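Endo-1,3-beta-glucanase (Streptomyces sioyaensis, PDB 3DGT) hydrolyses internal 1,3-beta-linkages of 1,3-beta-glucans, this chain being the family 16 glycoside hydrolase catalytic domain of a longer protein. Local coordinates at residues A115-W120 and G258-G263; E49-T54 and N241-G246; F123-A128 and L143-N148; D91-A96 and M195-S200; S7-V12 and G97-V102. All coordinates share one frame; numbering follows the deposited sequence.

Read from the N terminus, strand 9-15 takes part first: interaction 5 closes the loop from 7-12 to 97-102, linking two strands that flank strand 266-276. Inside it opens interaction 2, which reaches from 49-54 to 241-246 and therefore crosses it. Interaction 4 (91-96 with 195-200) also crosses interaction 5, yet nests within interaction 2. Interaction 1, from 115-120 to 258-263, starts after interaction 5 has closed and crosses both 2 and 4. Innermost lies interaction 3, the hairpin-like pairing of 123-128 with 143-148, enclosed by 1, 2 and 4. Its buried side chains touch Val102 and Met195, tying the sheet that probably lines the cleft to interactions 4 and 5.

Interaction 1: residues A115-W120 and G258-G263; sequences AAAGYW and GATEPG
A polar docking of loop on turn joins Ala115, Ala117 and Tyr119 to Thr260 and Glu261, far from the chain's centre, where 258-263 passes the start of strand 119-127 on its way to strand 266-276. Three hydrogen bonds carry it, and each meets a lone pair of a main-chain carbonyl. Glu261 N gives to Ala115 O at 2.9 Å. One residue earlier, Thr260 OG1 donates to Ala117 O (2.7 Å), the central carbonyl of a type II turn from Ala116 to Tyr119. With OG1 anti to its own carbonyl carbon (chi1 -55°), the hydroxyl also accepts from Thr257 N, while CG2 comes 3.9 Å from Tyr119 CE1. The phenol completes the set: Tyr119 OH reaches Glu261 O at 2.6 Å, and that oxygen lies at the ring edge, near its plane. Ala115 CB also rests 3.8 Å from Glu261 CG, whose carboxylate turns instead to His264 NE2. Glu261 is thus held through both its N-H and its C=O, by neutral groups alone, so the joint rests on main-chain carbonyls met by one N-H and two hydroxyls, and the charge on this exposed residue does no polar work across it.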
# COMPACT_ATOMS: atom_id res chain seq x y z
N ALA A 115 -10.89 -10.80 -16.82
CA ALA A 115 -10.15 -11.67 -15.90
C ALA A 115 -9.58 -10.94 -14.68
O ALA A 115 -9.31 -11.58 -13.66
CB ALA A 115 -9.03 -12.37 -16.66
N ALA A 116 -9.43 -9.62 -14.78
CA ALA A 116 -8.84 -8.81 -13.71
C ALA A 116 -9.88 -8.20 -12.80
O ALA A 116 -9.52 -7.51 -11.84
CB ALA A 116 -7.99 -7.71 -14.31
N ALA A 117 -11.17 -8.41 -13.07
CA ALA A 117 -12.21 -7.68 -12.36
C ALA A 117 -12.18 -8.02 -10.87
O ALA A 117 -12.29 -9.19 -10.47
CB ALA A 117 -13.58 -7.97 -12.96
N GLY A 118 -12.00 -6.99 -10.05
CA GLY A 118 -11.94 -7.17 -8.61
C GLY A 118 -10.55 -7.08 -7.99
O GLY A 118 -10.43 -6.85 -6.79
N TYR A 119 -9.50 -7.26 -8.80
CA TYR A 119 -8.13 -7.21 -8.29
C TYR A 119 -7.80 -5.82 -7.76
O TYR A 119 -7.86 -4.84 -8.50
CB TYR A 119 -7.11 -7.56 -9.38
CG TYR A 119 -6.76 -9.03 -9.48
CD1 TYR A 119 -7.57 -9.92 -10.18
CD2 TYR A 119 -5.58 -9.51 -8.93
CE1 TYR A 119 -7.23 -11.28 -10.29
CE2 TYR A 119 -5.22 -10.86 -9.04
CZ TYR A 119 -6.05 -11.72 -9.71
OH TYR A 119 -5.69 -13.05 -9.81
N TRP A 120 -7.43 -5.76 -6.48
CA TRP A 120 -7.11 -4.49 -5.83
C TRP A 120 -5.79 -4.57 -5.05
O TRP A 120 -5.80 -4.68 -3.83
CB TRP A 120 -8.29 -4.08 -4.94
CG TRP A 120 -8.21 -2.77 -4.19
CD1 TRP A 120 -7.24 -1.79 -4.28
CD2 TRP A 120 -9.19 -2.26 -3.29
NE1 TRP A 120 -7.55 -0.74 -3.46
CE2 TRP A 120 -8.75 -1.00 -2.83
CE3 TRP A 120 -10.40 -2.77 -2.78
CZ2 TRP A 120 -9.48 -0.23 -1.93
CZ3 TRP A 120 -11.12 -2.01 -1.89
CH2 TRP A 120 -10.66 -0.76 -1.47
N GLY A 258 -17.49 -14.40 -12.08
CA GLY A 258 -17.11 -15.75 -12.47
C GLY A 258 -15.96 -15.81 -13.45
O GLY A 258 -15.31 -16.85 -13.59
N ALA A 259 -15.70 -14.70 -14.13
CA ALA A 259 -14.61 -14.62 -15.10
C ALA A 259 -13.26 -14.23 -14.49
O ALA A 259 -12.22 -14.46 -15.11
CB ALA A 259 -14.97 -13.64 -16.20
N THR A 260 -13.28 -13.64 -13.30
CA THR A 260 -12.02 -13.25 -12.65
C THR A 260 -11.11 -14.46 -12.49
O THR A 260 -11.52 -15.49 -11.95
CB THR A 260 -12.29 -12.61 -11.28
OG1 THR A 260 -13.20 -11.52 -11.45
CG2 THR A 260 -11.00 -12.09 -10.64
N GLU A 261 -9.87 -14.32 -12.97
CA GLU A 261 -8.86 -15.38 -12.86
C GLU A 261 -8.03 -15.24 -11.60
O GLU A 261 -7.38 -14.22 -11.41
CB GLU A 261 -7.90 -15.33 -14.03
CG GLU A 261 -8.41 -15.88 -15.32
CD GLU A 261 -7.34 -15.86 -16.40
OE1 GLU A 261 -6.18 -15.47 -16.12
OE2 GLU A 261 -7.66 -16.24 -17.53
N PRO A 262 -7.99 -16.27 -10.75
CA PRO A 262 -7.08 -16.25 -9.62
C PRO A 262 -5.65 -16.51 -10.10
O PRO A 262 -5.43 -16.80 -11.28
CB PRO A 262 -7.55 -17.43 -8.77
CG PRO A 262 -8.04 -18.42 -9.80
CD PRO A 262 -8.75 -17.54 -10.81
N GLY A 263 -4.70 -16.39 -9.19
CA GLY A 263 -3.35 -16.87 -9.47
C GLY A 263 -2.39 -15.87 -10.08
O GLY A 263 -1.29 -16.25 -10.51

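Interaction 2: residues E49-T54 and N241-G246; sequences EVESMT and NVAMGG
Val50 N donates to Met244 O at 2.9 Å, nearly along the C=O axis and almost straight (173° at the hydrogen), where 49-53 and 241-246 run in roughly opposing directions, 149° apart. The other polar group of Met244 is taken by a side chain: its N-H bonds Glu51 OE1 at 3.0 Å, arriving from above the carboxylate plane. Glu51 can offer this oxygen because its chain folds back at chi2 (-67°) instead of running straight out. Glu49 comes in alongside, its OE2 lying 3.4 Å from Ala243 CB and its OE1 bonded to Thr47 OG1. Beyond Glu51, the bent chain of Met53 brings CE to 3.6 Å from Val242 O, and Val50 CG2 touches Met244 CG at 4.3 Å. The carbonyl of Gly245 is buried by the contact and has no partner in the model. Strand 236-244 also pairs with 119-127, and Asn241 OD1 bonds Trp124 NE1 on the side where Ala243 meets Glu49. Such a side-chain-assisted join, with 49-51 laid against the last residues of 241-246, belongs to the family 16 jelly-roll sandwich, probably at the border of the substrate cleft.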
# COMPACT_ATOMS: atom_id res chain seq x y z
N GLU A 49 -14.68 -5.87 0.51
CA GLU A 49 -13.93 -6.89 -0.21
C GLU A 49 -14.30 -8.29 0.28
O GLU A 49 -14.70 -8.47 1.44
CB GLU A 49 -12.42 -6.66 -0.10
CG GLU A 49 -11.85 -6.78 1.30
CD GLU A 49 -10.49 -6.12 1.40
OE1 GLU A 49 -10.42 -4.90 1.23
OE2 GLU A 49 -9.48 -6.84 1.65
N VAL A 50 -14.17 -9.27 -0.60
CA VAL A 50 -14.78 -10.59 -0.36
C VAL A 50 -13.84 -11.72 0.06
O VAL A 50 -14.28 -12.81 0.41
CB VAL A 50 -15.64 -11.06 -1.56
CG1 VAL A 50 -16.72 -10.03 -1.90
CG2 VAL A 50 -14.75 -11.35 -2.77
N GLU A 51 -12.53 -11.48 0.02
CA GLU A 51 -11.58 -12.53 0.34
C GLU A 51 -11.42 -12.68 1.84
O GLU A 51 -11.71 -11.76 2.61
CB GLU A 51 -10.22 -12.24 -0.29
CG GLU A 51 -9.30 -11.33 0.55
CD GLU A 51 -9.79 -9.90 0.69
OE1 GLU A 51 -10.42 -9.38 -0.26
OE2 GLU A 51 -9.51 -9.29 1.75
N SER A 52 -10.90 -13.84 2.24
CA SER A 52 -10.35 -14.02 3.57
C SER A 52 -8.82 -14.02 3.42
O SER A 52 -8.27 -14.74 2.58
CB SER A 52 -10.84 -15.35 4.16
OG SER A 52 -10.32 -15.55 5.47
N MET A 53 -8.14 -13.21 4.22
CA MET A 53 -6.68 -13.13 4.17
C MET A 53 -6.10 -14.30 4.95
O MET A 53 -6.67 -14.74 5.96
CB MET A 53 -6.17 -11.78 4.71
CG MET A 53 -6.63 -10.58 3.89
SD MET A 53 -5.85 -10.66 2.27
CE MET A 53 -6.23 -9.06 1.57
N THR A 54 -4.97 -14.83 4.49
CA THR A 54 -4.33 -15.95 5.17
C THR A 54 -2.83 -15.78 5.26
O THR A 54 -2.24 -14.94 4.57
CB THR A 54 -4.59 -17.32 4.48
OG1 THR A 54 -3.59 -17.55 3.48
CG2 THR A 54 -6.00 -17.42 3.90
N ASN A 241 -0.87 -5.67 0.25
CA ASN A 241 -1.98 -6.60 0.09
C ASN A 241 -2.48 -6.68 -1.32
O ASN A 241 -2.20 -5.81 -2.14
CB ASN A 241 -3.14 -6.22 1.02
CG ASN A 241 -3.75 -4.88 0.68
OD1 ASN A 241 -3.21 -3.83 1.02
ND2 ASN A 241 -4.88 -4.91 -0.01
N VAL A 242 -3.25 -7.73 -1.60
CA VAL A 242 -4.12 -7.72 -2.77
C VAL A 242 -5.54 -8.04 -2.30
O VAL A 242 -5.86 -9.18 -1.97
CB VAL A 242 -3.66 -8.68 -3.90
CG1 VAL A 242 -4.57 -8.50 -5.11
CG2 VAL A 242 -2.19 -8.42 -4.30
N ALA A 243 -6.37 -7.01 -2.24
CA ALA A 243 -7.78 -7.21 -1.94
C ALA A 243 -8.49 -7.75 -3.17
O ALA A 243 -8.01 -7.57 -4.29
CB ALA A 243 -8.41 -5.89 -1.47
N MET A 244 -9.62 -8.42 -2.96
CA MET A 244 -10.48 -8.89 -4.05
C MET A 244 -11.88 -8.31 -3.87
O MET A 244 -12.58 -8.65 -2.91
CB MET A 244 -10.54 -10.42 -4.06
CG MET A 244 -11.28 -11.02 -5.26
SD MET A 244 -10.61 -10.48 -6.84
CE MET A 244 -8.83 -10.73 -6.48
N GLY A 245 -12.28 -7.44 -4.79
CA GLY A 245 -13.59 -6.80 -4.73
C GLY A 245 -13.60 -5.60 -3.81
O GLY A 245 -12.55 -5.04 -3.48
N GLY A 246 -14.80 -5.19 -3.42
CA GLY A 246 -14.96 -4.02 -2.56
C GLY A 246 -15.20 -2.74 -3.32
O GLY A 246 -15.42 -2.74 -4.54

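Interaction 3: residues F123-A128 and L143-N148; sequences FWMLGA and LDIMEN
Phe123, Ile145 and Met146 form a classic beta bulge in the antiparallel pair that carries the family 16 signature, read here as Glu-Leu-Asp-Ile-Met-Glu over 142-147. Two consecutive N-H groups turn to one carbonyl: Met146 N reaches Phe123 O at 3.0 Å and 164°, whereas Ile145 N makes a weak, bent bond to the same oxygen. In return Phe123 N gives to Met146 O (2.8 Å). Past the bulge the register moves by one, and Met125 and Leu143 exchange a pair of backbone bonds.

The extra residue fills the inner face. Ile145 crosses Phe123 obliquely, its CD1 lying 4.0 Å from the ring centroid, off-centre, in a CH-pi contact, and its CG2 3.6 Å from Phe123 CE2. Met125 SD comes 3.8 Å from the same Ile145 CD1, and Val102 of strand 99-107 packs against all three side chains from the other layer of the sandwich.

On the opposite face Trp124 and Asp144 form a non-hydrogen-bonded pair, side by side and pointing the same way. Asp144 OD1 sits 3.3 Å from Trp124 CB, and ring and carboxylate planes are 60° apart. Trp124 CG is placed between the backbone N and the carbonyl carbon (chi1 56°), and the indole is fixed at NE1 by Asn241 OD1; Glu147 OE2 similarly receives Trp120 NE1. By absorbing one residue, the bulge lets Glu142, Asp144 and Glu147 share what is probably the cleft side, as in relatives. This is the bulged ExDxxE strand of family 16 laminarinases, whose relatives use the two glutamates as nucleophile and acid/base.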
# COMPACT_ATOMS: atom_id res chain seq x y z
N PHE A 123 -0.11 -0.83 -1.73
CA PHE A 123 1.11 -0.64 -0.94
C PHE A 123 0.89 0.69 -0.25
O PHE A 123 0.77 1.72 -0.90
CB PHE A 123 2.32 -0.59 -1.87
CG PHE A 123 3.55 0.07 -1.29
CD1 PHE A 123 4.09 -0.34 -0.07
CD2 PHE A 123 4.21 1.07 -2.00
CE1 PHE A 123 5.23 0.26 0.45
CE2 PHE A 123 5.36 1.67 -1.49
CZ PHE A 123 5.87 1.27 -0.27
N TRP A 124 0.81 0.66 1.07
CA TRP A 124 0.30 1.82 1.78
C TRP A 124 0.79 1.91 3.22
O TRP A 124 1.51 1.03 3.71
CB TRP A 124 -1.24 1.88 1.67
CG TRP A 124 -1.98 0.64 2.15
CD1 TRP A 124 -1.94 -0.61 1.60
CD2 TRP A 124 -2.87 0.57 3.26
NE1 TRP A 124 -2.75 -1.47 2.32
CE2 TRP A 124 -3.35 -0.76 3.33
CE3 TRP A 124 -3.33 1.51 4.20
CZ2 TRP A 124 -4.25 -1.18 4.33
CZ3 TRP A 124 -4.23 1.09 5.18
CH2 TRP A 124 -4.68 -0.24 5.23
N MET A 125 0.44 3.01 3.87
CA MET A 125 0.88 3.29 5.23
C MET A 125 -0.30 3.73 6.07
O MET A 125 -1.17 4.45 5.57
CB MET A 125 1.92 4.40 5.25
CG MET A 125 3.22 4.07 4.53
SD MET A 125 4.27 5.53 4.27
CE MET A 125 4.79 5.97 5.93
N LEU A 126 -0.30 3.32 7.33
CA LEU A 126 -1.34 3.71 8.27
C LEU A 126 -0.71 4.22 9.56
O LEU A 126 0.32 3.70 10.00
CB LEU A 126 -2.25 2.50 8.52
CG LEU A 126 -3.66 2.63 9.06
CD1 LEU A 126 -4.45 3.77 8.40
CD2 LEU A 126 -4.36 1.29 8.86
N GLY A 127 -1.27 5.29 10.12
CA GLY A 127 -0.70 5.87 11.34
C GLY A 127 -0.64 4.87 12.48
O GLY A 127 -1.58 4.11 12.70
N ALA A 128 0.47 4.91 13.22
CA ALA A 128 0.71 3.95 14.31
C ALA A 128 -0.46 3.81 15.31
O ALA A 128 -0.75 2.68 15.73
CB ALA A 128 2.01 4.28 15.03
N LEU A 143 -1.50 6.92 4.11
CA LEU A 143 -0.78 7.30 2.90
C LEU A 143 -0.79 6.13 1.95
O LEU A 143 -0.12 5.13 2.18
CB LEU A 143 0.65 7.73 3.23
CG LEU A 143 0.82 8.82 4.30
CD1 LEU A 143 2.29 9.08 4.59
CD2 LEU A 143 0.12 10.11 3.90
N ASP A 144 -1.61 6.24 0.91
CA ASP A 144 -1.70 5.19 -0.10
C ASP A 144 -0.68 5.48 -1.18
O ASP A 144 -0.86 6.40 -1.98
CB ASP A 144 -3.12 5.13 -0.66
CG ASP A 144 -4.13 4.76 0.40
OD1 ASP A 144 -3.85 3.86 1.22
OD2 ASP A 144 -5.24 5.35 0.40
N ILE A 145 0.41 4.72 -1.18
CA ILE A 145 1.54 4.98 -2.08
C ILE A 145 1.30 4.38 -3.47
O ILE A 145 1.69 4.96 -4.50
CB ILE A 145 2.86 4.48 -1.47
CG1 ILE A 145 3.02 5.00 -0.04
CG2 ILE A 145 4.06 4.89 -2.34
CD1 ILE A 145 4.23 4.41 0.69
N MET A 146 0.66 3.21 -3.50
CA MET A 146 0.18 2.62 -4.73
C MET A 146 -1.13 1.90 -4.44
O MET A 146 -1.20 1.07 -3.53
CB MET A 146 1.21 1.63 -5.30
CG MET A 146 0.81 0.93 -6.62
SD MET A 146 -0.50 -0.36 -6.52
CE MET A 146 0.28 -1.55 -5.45
N GLU A 147 -2.16 2.23 -5.21
CA GLU A 147 -3.35 1.40 -5.32
C GLU A 147 -3.66 1.25 -6.79
O GLU A 147 -3.31 2.11 -7.60
CB GLU A 147 -4.56 2.02 -4.63
CG GLU A 147 -4.50 2.04 -3.12
CD GLU A 147 -5.76 2.62 -2.55
OE1 GLU A 147 -5.89 3.85 -2.56
OE2 GLU A 147 -6.63 1.84 -2.10
N ASN A 148 -4.33 0.15 -7.12
CA ASN A 148 -4.78 -0.10 -8.48
C ASN A 148 -6.00 -0.99 -8.44
O ASN A 148 -6.19 -1.76 -7.49
CB ASN A 148 -3.66 -0.77 -9.28
CG ASN A 148 -4.15 -1.30 -10.62
OD1 ASN A 148 -4.42 -2.49 -10.76
ND2 ASN A 148 -4.27 -0.41 -11.62

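Interaction 4: residues D91-A96 and M195-S200; sequences DFQPPA and MEWDRS
Pro94 sits on Trp197 and gives its carbonyl to Arg199, so a single residue serves both partners. Its CD lies 3.5 Å from the centroid of the six-membered ring, 15° off the normal, a CH-pi contact over one face, displaced toward the rim. The Arg199 chain passes the proline ring at about a right angle, CD 3.7 Å from Pro94 CG, then bends at chi3 (74°) so that NH1 can donate to Pro94 O at 2.9 Å, with the oxygen close to the guanidinium plane. Ala96 N lies over one face of that guanidinium, 3.4 Å from NH1; both are donors, so this is contact without a bond. Gln93 crosses the indole obliquely, its CG 3.7 Å from Trp197 CH2, and its amide is turned only 16° from the ring plane.

In the family 16 sandwich, 91-96 belongs to the connection between strands 80-87 and 99-107, and 191-198 is a neighbour of 99-107. Trp197, with CG anti to its backbone N, points in from its strand toward this connection, where the ring of Phe236 also meets it at a steep angle.

The second shell fixes the arginine and the bend that follows the strand. Arg199 NE forms a salt bridge with Glu204 OE2, while NH1 serves the proline carbonyl. Next to it in sequence, Asp198 OD1 closes an Asx turn by accepting from Ser200 N at 2.8 Å, and it takes the Ser200 OG hydroxyl at 2.6 Å on its syn lone pair. Asp198 OD2 is bridged to Arg207 NH1, on the adjoining strand 205-210.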
# COMPACT_ATOMS: atom_id res chain seq x y z
N ASP A 91 7.22 2.75 13.60
CA ASP A 91 7.94 3.95 14.05
C ASP A 91 8.32 4.94 12.95
O ASP A 91 8.81 6.02 13.26
CB ASP A 91 9.19 3.56 14.83
CG ASP A 91 10.13 2.70 14.01
OD1 ASP A 91 9.93 1.47 13.99
OD2 ASP A 91 11.08 3.26 13.41
N PHE A 92 8.10 4.58 11.69
CA PHE A 92 8.57 5.38 10.54
C PHE A 92 8.00 6.79 10.54
O PHE A 92 6.80 6.98 10.41
CB PHE A 92 8.21 4.69 9.23
CG PHE A 92 8.68 3.25 9.13
CD1 PHE A 92 10.00 2.91 9.36
CD2 PHE A 92 7.78 2.23 8.80
CE1 PHE A 92 10.44 1.59 9.26
CE2 PHE A 92 8.21 0.90 8.70
CZ PHE A 92 9.53 0.58 8.94
N GLN A 93 8.90 7.76 10.70
CA GLN A 93 8.57 9.19 10.78
C GLN A 93 9.88 9.96 10.78
O GLN A 93 10.73 9.72 11.64
CB GLN A 93 7.81 9.50 12.08
CG GLN A 93 7.47 10.99 12.26
CD GLN A 93 6.89 11.31 13.62
OE1 GLN A 93 6.92 10.49 14.54
NE2 GLN A 93 6.37 12.52 13.76
N PRO A 94 10.04 10.91 9.84
CA PRO A 94 11.27 11.70 9.86
C PRO A 94 11.20 12.71 10.98
O PRO A 94 10.11 13.13 11.36
CB PRO A 94 11.23 12.43 8.52
CG PRO A 94 9.78 12.55 8.18
CD PRO A 94 9.12 11.32 8.77
N PRO A 95 12.37 13.12 11.52
CA PRO A 95 12.27 14.21 12.51
C PRO A 95 11.99 15.53 11.82
O PRO A 95 12.16 15.63 10.60
CB PRO A 95 13.66 14.23 13.13
CG PRO A 95 14.55 13.72 12.04
CD PRO A 95 13.74 12.65 11.36
N ALA A 96 11.55 16.52 12.58
CA ALA A 96 11.27 17.83 12.00
C ALA A 96 12.55 18.38 11.39
O ALA A 96 13.63 18.24 11.97
CB ALA A 96 10.71 18.77 13.05
N MET A 195 6.89 7.43 -1.66
CA MET A 195 6.31 8.52 -0.90
C MET A 195 7.47 9.24 -0.23
O MET A 195 8.24 8.61 0.50
CB MET A 195 5.35 7.95 0.14
CG MET A 195 4.55 8.96 0.96
SD MET A 195 5.50 9.87 2.20
CE MET A 195 6.15 8.55 3.22
N GLU A 196 7.61 10.54 -0.51
CA GLU A 196 8.55 11.37 0.22
C GLU A 196 7.80 12.30 1.17
O GLU A 196 6.90 13.05 0.76
CB GLU A 196 9.47 12.18 -0.70
CG GLU A 196 10.40 13.12 0.08
CD GLU A 196 11.31 13.93 -0.81
OE1 GLU A 196 12.25 13.37 -1.38
OE2 GLU A 196 11.10 15.15 -0.90
N TRP A 197 8.17 12.22 2.44
CA TRP A 197 7.56 12.98 3.52
C TRP A 197 8.60 14.02 3.91
O TRP A 197 9.66 13.68 4.46
CB TRP A 197 7.28 12.00 4.65
CG TRP A 197 6.61 12.50 5.90
CD1 TRP A 197 6.31 13.79 6.27
CD2 TRP A 197 6.21 11.67 7.00
NE1 TRP A 197 5.72 13.80 7.52
CE2 TRP A 197 5.66 12.51 7.99
CE3 TRP A 197 6.26 10.29 7.22
CZ2 TRP A 197 5.16 12.00 9.19
CZ3 TRP A 197 5.78 9.79 8.42
CH2 TRP A 197 5.23 10.64 9.38
N ASP A 198 8.30 15.27 3.58
CA ASP A 198 9.26 16.37 3.65
C ASP A 198 8.91 17.31 4.80
O ASP A 198 7.96 18.10 4.72
CB ASP A 198 9.25 17.12 2.31
CG ASP A 198 10.34 18.16 2.20
OD1 ASP A 198 10.99 18.45 3.23
OD2 ASP A 198 10.54 18.69 1.08
N ARG A 199 9.68 17.22 5.88
CA ARG A 199 9.49 18.11 7.03
C ARG A 199 10.55 19.21 7.04
O ARG A 199 10.79 19.83 8.08
CB ARG A 199 9.52 17.31 8.34
CG ARG A 199 8.40 16.27 8.44
CD ARG A 199 8.38 15.61 9.81
NE ARG A 199 7.85 16.52 10.82
CZ ARG A 199 7.85 16.28 12.12
NH1 ARG A 199 8.40 15.16 12.59
NH2 ARG A 199 7.32 17.15 12.98
N SER A 200 11.18 19.45 5.89
CA SER A 200 12.26 20.45 5.80
C SER A 200 11.78 21.83 5.38
O SER A 200 12.58 22.77 5.36
CB SER A 200 13.36 19.97 4.85
OG SER A 200 12.99 20.13 3.50

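Interaction 5: residues S7-V12 and G97-V102; sequences SGWSQV and GGKLRV
The indole of Trp9 has Arg101 over one face, the carbonyl carbon of Leu100 at its edge and Lys99 CB approaching obliquely. The guanidinium of Arg101 lies flat on the indole, centres 4.5 Å apart and planes inclined by 28°, shifted toward the rim so that Trp9 CZ2 is the atom over the face of the guanidinium. Arg101 NE is 3.6 Å from that CZ2. Further back along the same chain, Arg101 CD stands 4.0 Å from the centroid of the six-membered ring, a CH-pi contact over the face. The arginine is extended from CG to NE and crosses the indole at about a right angle, which lets methylene and guanidinium share one surface. At the edge, Leu100 C lies 4.0 Å from Trp9 CZ3, while the oblique approach of Lys99 CB brings it to 3.7 Å from Trp9 CH2.

The two strands are not neighbours in their sheet of the jelly-roll sandwich. Strand 266-276 runs between them, antiparallel to both, and the axes of 9-11 and 99-102 come no nearer than 9.0 Å, inclined by 53°. Trp9 and Arg101 therefore meet across the intervening strand, and both touch Thr274 on it.

Arg101 NE is also in a salt bridge with Glu196 OE1 of strand 191-198. This would fix the rotation of the guanidinium against the indole and probably tempers its positive charge there. Pro6 adds a further contact on Arg101. At the corner the chain turns at Val12, Val12 CG2 reaches Leu100 CD1 at 4.5 Å, and Val12 O accepts from Arg89 NH1.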
# COMPACT_ATOMS: atom_id res chain seq x y z
N SER A 7 23.02 10.29 -2.44
CA SER A 7 23.95 10.82 -1.45
C SER A 7 23.21 11.46 -0.29
O SER A 7 22.25 12.21 -0.49
CB SER A 7 24.90 11.84 -2.08
OG SER A 7 25.74 11.23 -3.04
N GLY A 8 23.66 11.14 0.92
CA GLY A 8 23.12 11.74 2.13
C GLY A 8 21.98 10.98 2.78
O GLY A 8 21.67 11.23 3.95
N TRP A 9 21.35 10.05 2.05
CA TRP A 9 20.24 9.27 2.60
C TRP A 9 20.75 8.02 3.30
O TRP A 9 21.68 7.36 2.83
CB TRP A 9 19.23 8.88 1.51
CG TRP A 9 18.49 10.05 0.92
CD1 TRP A 9 18.97 10.93 -0.02
CD2 TRP A 9 17.15 10.46 1.21
NE1 TRP A 9 18.00 11.86 -0.32
CE2 TRP A 9 16.88 11.60 0.42
CE3 TRP A 9 16.15 9.99 2.07
CZ2 TRP A 9 15.66 12.27 0.46
CZ3 TRP A 9 14.93 10.65 2.11
CH2 TRP A 9 14.70 11.78 1.31
N SER A 10 20.13 7.71 4.43
CA SER A 10 20.49 6.55 5.23
C SER A 10 19.36 5.54 5.21
O SER A 10 18.19 5.91 5.09
CB SER A 10 20.77 6.95 6.67
OG SER A 10 21.94 7.73 6.75
N GLN A 11 19.72 4.28 5.34
CA GLN A 11 18.73 3.21 5.38
C GLN A 11 18.09 3.09 6.76
O GLN A 11 18.78 2.96 7.77
CB GLN A 11 19.37 1.88 5.00
CG GLN A 11 18.41 0.71 5.01
CD GLN A 11 19.07 -0.58 4.58
OE1 GLN A 11 19.62 -0.66 3.48
NE2 GLN A 11 19.02 -1.59 5.44
N VAL A 12 16.76 3.13 6.78
CA VAL A 12 15.99 2.91 8.00
C VAL A 12 15.43 1.48 8.02
O VAL A 12 15.45 0.82 9.05
CB VAL A 12 14.84 3.94 8.11
CG1 VAL A 12 13.96 3.66 9.31
CG2 VAL A 12 15.40 5.37 8.18
N GLY A 97 12.44 18.95 10.20
CA GLY A 97 13.60 19.38 9.44
C GLY A 97 14.10 18.31 8.49
O GLY A 97 14.78 18.62 7.53
N GLY A 98 13.75 17.06 8.76
CA GLY A 98 14.22 15.94 7.95
C GLY A 98 13.26 15.49 6.87
O GLY A 98 12.19 16.07 6.69
N LYS A 99 13.66 14.46 6.13
CA LYS A 99 12.79 13.85 5.12
C LYS A 99 12.81 12.34 5.28
O LYS A 99 13.77 11.76 5.77
CB LYS A 99 13.25 14.21 3.70
CG LYS A 99 13.34 15.69 3.40
CD LYS A 99 13.70 15.91 1.94
CE LYS A 99 14.05 17.37 1.68
NZ LYS A 99 14.51 17.62 0.28
N LEU A 100 11.73 11.70 4.83
CA LEU A 100 11.65 10.24 4.78
C LEU A 100 11.18 9.83 3.40
O LEU A 100 10.38 10.53 2.80
CB LEU A 100 10.66 9.72 5.83
CG LEU A 100 10.79 8.25 6.24
CD1 LEU A 100 11.95 8.07 7.22
CD2 LEU A 100 9.48 7.75 6.84
N ARG A 101 11.70 8.72 2.90
CA ARG A 101 11.14 8.10 1.69
C ARG A 101 10.74 6.67 1.99
O ARG A 101 11.53 5.90 2.53
CB ARG A 101 12.13 8.13 0.51
CG ARG A 101 12.20 9.48 -0.17
CD ARG A 101 13.28 9.52 -1.23
NE ARG A 101 13.35 10.85 -1.85
CZ ARG A 101 14.17 11.16 -2.86
NH1 ARG A 101 15.00 10.26 -3.37
NH2 ARG A 101 14.15 12.40 -3.34
N VAL A 102 9.51 6.32 1.62
CA VAL A 102 9.01 4.95 1.75
C VAL A 102 8.73 4.47 0.34
O VAL A 102 7.99 5.12 -0.39
CB VAL A 102 7.75 4.90 2.65
CG1 VAL A 102 7.23 3.46 2.77
CG2 VAL A 102 8.06 5.48 4.03